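Local coordinates for protein fructose-bisphosphate aldolase (Thermus caldophilus, PDB 2FJK) that belongs to the class II fructose-bisphosphate aldolases, enzymes with a TIM-barrel fold, and binds 1,3-dihydroxyacetonephosphate in this structure, at residues L46-S49 against E50-K54; H81-S84 against Y85-L89. All blocks are in the same frame, centred on the assembly; numbering follows the deposited sequence.

How the contacts relate
Both contacts are helix N-termini of the TIM barrel, each capped by a serine. Contact 1 comes first along the chain, where strand 44-47 runs into helix 50-68. Contact 2 follows after strand 75-78, in the loop that leads into helix 85-93. Strands 44-47 and 75-78 are neighbours in one parallel sheet, joined through helix 50-68 as a beta-alpha-beta unit, so the two caps sit side by side with centres about 11 Å apart. Glu50 of contact 1 joins them: its OE2 probably hydrogen-bonds to Ser87 OG and Ser83 N of contact 2, though both approaches are unusually short and their exact geometry is doubtful. The 1,3-dihydroxyacetonephosphate pocket lies nearby, and His81 of contact 2 is part of it.

Contact 1. Residues L46-S49 against E50-K54; sequences LALS and EGAMK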
loop_
_atom_site.group_PDB
_atom_site.type_symbol
_atom_site.label_atom_id
_atom_site.label_comp_id
_atom_site.label_asym_id
_atom_site.label_seq_id
_atom_site.Cartn_x
_atom_site.Cartn_y
_atom_site.Cartn_z
ATOM N N LEU A 46 3.983 -18.294 -0.074
ATOM C CA LEU A 46 4.834 -17.721 0.962
ATOM C C LEU A 46 4.216 -18.144 2.301
ATOM O O LEU A 46 3.088 -17.770 2.631
ATOM C CB LEU A 46 4.885 -16.195 0.830
ATOM C CG LEU A 46 5.593 -15.706 -0.437
ATOM C CD1 LEU A 46 5.720 -14.196 -0.432
ATOM C CD2 LEU A 46 6.967 -16.321 -0.491
ATOM N N ALA A 47 4.951 -18.955 3.054
ATOM C CA ALA A 47 4.467 -19.451 4.337
ATOM C C ALA A 47 5.072 -18.708 5.513
ATOM O O ALA A 47 6.282 -18.486 5.575
ATOM C CB ALA A 47 4.760 -20.958 4.465
ATOM N N LEU A 48 4.218 -18.309 6.442
ATOM C CA LEU A 48 4.684 -17.622 7.622
ATOM C C LEU A 48 4.131 -18.274 8.879
ATOM O O LEU A 48 2.936 -18.238 9.127
ATOM C CB LEU A 48 4.272 -16.154 7.599
ATOM C CG LEU A 48 5.049 -15.200 6.698
ATOM C CD1 LEU A 48 4.653 -15.417 5.235
ATOM C CD2 LEU A 48 4.748 -13.773 7.134
ATOM N N SER A 49 5.012 -18.852 9.684
ATOM C CA SER A 49 4.587 -19.482 10.927
ATOM C C SER A 49 4.178 -18.361 11.869
ATOM O O SER A 49 4.235 -17.174 11.515
ATOM C CB SER A 49 5.752 -20.248 11.545
ATOM O OG SER A 49 6.755 -19.332 11.976
ATOM N N GLU A 50 3.763 -18.732 13.072
ATOM C CA GLU A 50 3.391 -17.744 14.068
ATOM C C GLU A 50 4.685 -17.116 14.571
ATOM O O GLU A 50 4.698 -15.960 15.017
ATOM C CB GLU A 50 2.622 -18.410 15.210
ATOM C CG GLU A 50 1.130 -18.107 15.170
ATOM C CD GLU A 50 0.333 -18.971 16.122
ATOM O OE1 GLU A 50 0.789 -19.172 17.266
ATOM O OE2 GLU A 50 -0.753 -19.445 15.731
ATOM N N GLY A 51 5.777 -17.877 14.479
ATOM C CA GLY A 51 7.074 -17.371 14.900
ATOM C C GLY A 51 7.517 -16.283 13.929
ATOM O O GLY A 51 8.065 -15.252 14.331
ATOM N N ALA A 52 7.262 -16.512 12.641
ATOM C CA ALA A 52 7.615 -15.552 11.611
ATOM C C ALA A 52 6.849 -14.268 11.874
ATOM O O ALA A 52 7.413 -13.182 11.863
ATOM C CB ALA A 52 7.266 -16.098 10.227
HETATM N N MSE A 53 5.553 -14.394 12.117
HETATM C CA MSE A 53 4.736 -13.217 12.383
HETATM C C MSE A 53 5.187 -12.421 13.604
HETATM O O MSE A 53 5.151 -11.195 13.585
HETATM C CB MSE A 53 3.271 -13.619 12.510
HETATM C CG MSE A 53 2.622 -13.861 11.147
HETATM SE SE MSE A 53 0.783 -14.346 11.309
HETATM C CE MSE A 53 0.015 -12.566 11.378
ATOM N N LYS A 54 5.615 -13.109 14.658
ATOM C CA LYS A 54 6.094 -12.426 15.858
ATOM C C LYS A 54 7.429 -11.755 15.542
ATOM O O LYS A 54 7.630 -10.581 15.835
ATOM C CB LYS A 54 6.285 -13.422 17.009
ATOM C CG LYS A 54 6.749 -12.794 18.318
ATOM C CD LYS A 54 7.099 -13.870 19.344
ATOM C CE LYS A 54 7.041 -13.347 20.780
ATOM N NZ LYS A 54 8.016 -12.258 21.058
#
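Ser49 O accepts a nearly straight hydrogen bond from Met53 N (3.1 Å, 164° at the hydrogen) and so starts the first turn of helix 50-68. This is the N-cap of the helix in a beta-alpha-beta unit of the TIM barrel, two residues after strand 44-47 ends. Ser49 OG accepts from Ala52 N at 2.9 Å. The bond is only a little bent, 155° at the hydrogen. The side chain reaches that N-H because OG stands between its own backbone N and carbonyl carbon (chi1 67°), which turns the hydroxyl back over the first turn. Ser49 therefore holds two N-H groups of that turn, one through its carbonyl and one through its hydroxyl. The apolar part lies beside the cap. Leu48 CB meets the methyl of Ala52, and the rest of Leu48 continues to Leu60 and Val64 further along the helix. Glu50 turns away, and its carboxylate probably reaches Ser87, at the start of helix 85-93. Arg278 of the second subunit packs on Ser49. Residue 53 is a selenomethionine; its CG passes 3.7 Å from Ser49 O, while SE leads away.

Contact 2. Residues H81-S84 against Y85-L89; sequences HGSS and YESVL
Ser84 caps helix 85-93 by a hydrogen bond from Ser87 N to Ser84 OG, 3.2 Å long. It is the N-cap residue of this TIM-barrel helix, reached through the loop that follows strand 75-78. The bond is bent, 138° at the hydrogen. A chi1 of 63° sets the Ser84 hydroxyl on the side where the helix presents this N-H.

The backbone bonds use the carbonyl of the same serine. Ser84 O accepts from Val88 N at 3.1 Å, and more weakly from Ser87 N. The N-H of Ser87 is thus shared between the hydroxyl and the carbonyl of Ser84.

Among side chains, Ser84 OG gives a weak hydrogen bond to Glu86 OE1. The chain of Glu86 bends at chi2 (91°), which folds its carboxylate back beside the serine.

Outside the two segments, Ser87 OG has Glu50 as its probable partner. Tyr85 leads away to a cation-pi contact with Arg117, and its OH bonds to Tyr85 OH of the third subunit. At the start of the loop, His81 touches the bound 1,3-dihydroxyacetonephosphate.

The remaining contacts are packing against the cap carbonyl. Ser87 CB lies 3.4 Å from Ser84 O, and one methyl of Val88, CG2, sits 3.5 Å from Ser84 O.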
loop_
_atom_site.group_PDB
_atom_site.type_symbol
_atom_site.label_atom_id
_atom_site.label_comp_id
_atom_site.label_asym_id
_atom_site.label_seq_id
_atom_site.Cartn_x
_atom_site.Cartn_y
_atom_site.Cartn_z
ATOM N N HIS A 81 0.152 -23.768 10.290
ATOM C CA HIS A 81 0.057 -24.229 11.666
ATOM C C HIS A 81 -0.360 -23.139 12.649
ATOM O O HIS A 81 0.338 -22.880 13.634
ATOM C CB HIS A 81 1.396 -24.836 12.093
ATOM C CG HIS A 81 1.798 -26.031 11.284
ATOM N ND1 HIS A 81 3.072 -26.203 10.788
ATOM C CD2 HIS A 81 1.088 -27.109 10.876
ATOM C CE1 HIS A 81 3.129 -27.334 10.107
ATOM N NE2 HIS A 81 1.939 -27.902 10.146
ATOM N N GLY A 82 -1.493 -22.497 12.373
ATOM C CA GLY A 82 -1.990 -21.472 13.270
ATOM C C GLY A 82 -2.325 -22.181 14.569
ATOM O O GLY A 82 -2.857 -23.288 14.544
ATOM N N SER A 83 -2.005 -21.558 15.699
ATOM C CA SER A 83 -2.247 -22.158 17.006
ATOM C C SER A 83 -3.642 -21.923 17.553
ATOM O O SER A 83 -4.140 -22.715 18.356
ATOM C CB SER A 83 -1.260 -21.611 18.038
ATOM O OG SER A 83 -1.431 -20.216 18.218
ATOM N N SER A 84 -4.279 -20.839 17.129
ATOM C CA SER A 84 -5.612 -20.538 17.631
ATOM C C SER A 84 -6.505 -19.769 16.671
ATOM O O SER A 84 -6.105 -19.403 15.562
ATOM C CB SER A 84 -5.508 -19.755 18.939
ATOM O OG SER A 84 -4.882 -18.500 18.731
ATOM N N TYR A 85 -7.732 -19.534 17.116
ATOM C CA TYR A 85 -8.692 -18.805 16.321
ATOM C C TYR A 85 -8.174 -17.374 16.200
ATOM O O TYR A 85 -8.175 -16.793 15.117
ATOM C CB TYR A 85 -10.060 -18.821 17.015
ATOM C CG TYR A 85 -11.154 -18.143 16.233
ATOM C CD1 TYR A 85 -11.630 -18.692 15.043
ATOM C CD2 TYR A 85 -11.716 -16.949 16.682
ATOM C CE1 TYR A 85 -12.642 -18.069 14.319
ATOM C CE2 TYR A 85 -12.729 -16.316 15.969
ATOM C CZ TYR A 85 -13.188 -16.882 14.790
ATOM O OH TYR A 85 -14.203 -16.270 14.096
ATOM N N GLU A 86 -7.715 -16.826 17.323
ATOM C CA GLU A 86 -7.194 -15.466 17.368
ATOM C C GLU A 86 -5.963 -15.309 16.480
ATOM O O GLU A 86 -5.688 -14.223 15.975
ATOM C CB GLU A 86 -6.834 -15.088 18.807
ATOM C CG GLU A 86 -7.880 -15.487 19.839
ATOM C CD GLU A 86 -7.633 -16.871 20.424
ATOM O OE1 GLU A 86 -6.601 -17.046 21.114
ATOM O OE2 GLU A 86 -8.464 -17.780 20.198
ATOM N N SER A 87 -5.218 -16.396 16.313
ATOM C CA SER A 87 -4.021 -16.387 15.479
ATOM C C SER A 87 -4.460 -16.270 14.030
ATOM O O SER A 87 -3.852 -15.545 13.237
ATOM C CB SER A 87 -3.222 -17.680 15.668
ATOM O OG SER A 87 -2.079 -17.699 14.821
ATOM N N VAL A 88 -5.519 -16.994 13.684
ATOM C CA VAL A 88 -6.048 -16.953 12.329
ATOM C C VAL A 88 -6.635 -15.568 12.054
ATOM O O VAL A 88 -6.510 -15.043 10.942
ATOM C CB VAL A 88 -7.125 -18.038 12.131
ATOM C CG1 VAL A 88 -7.911 -17.793 10.850
ATOM C CG2 VAL A 88 -6.463 -19.391 12.095
ATOM N N LEU A 89 -7.256 -14.973 13.069
ATOM C CA LEU A 89 -7.845 -13.650 12.919
ATOM C C LEU A 89 -6.763 -12.615 12.642
ATOM O O LEU A 89 -6.981 -11.676 11.874
ATOM C CB LEU A 89 -8.628 -13.253 14.176
ATOM C CG LEU A 89 -9.954 -13.964 14.466
ATOM C CD1 LEU A 89 -10.596 -13.327 15.703
ATOM C CD2 LEU A 89 -10.905 -13.843 13.261
#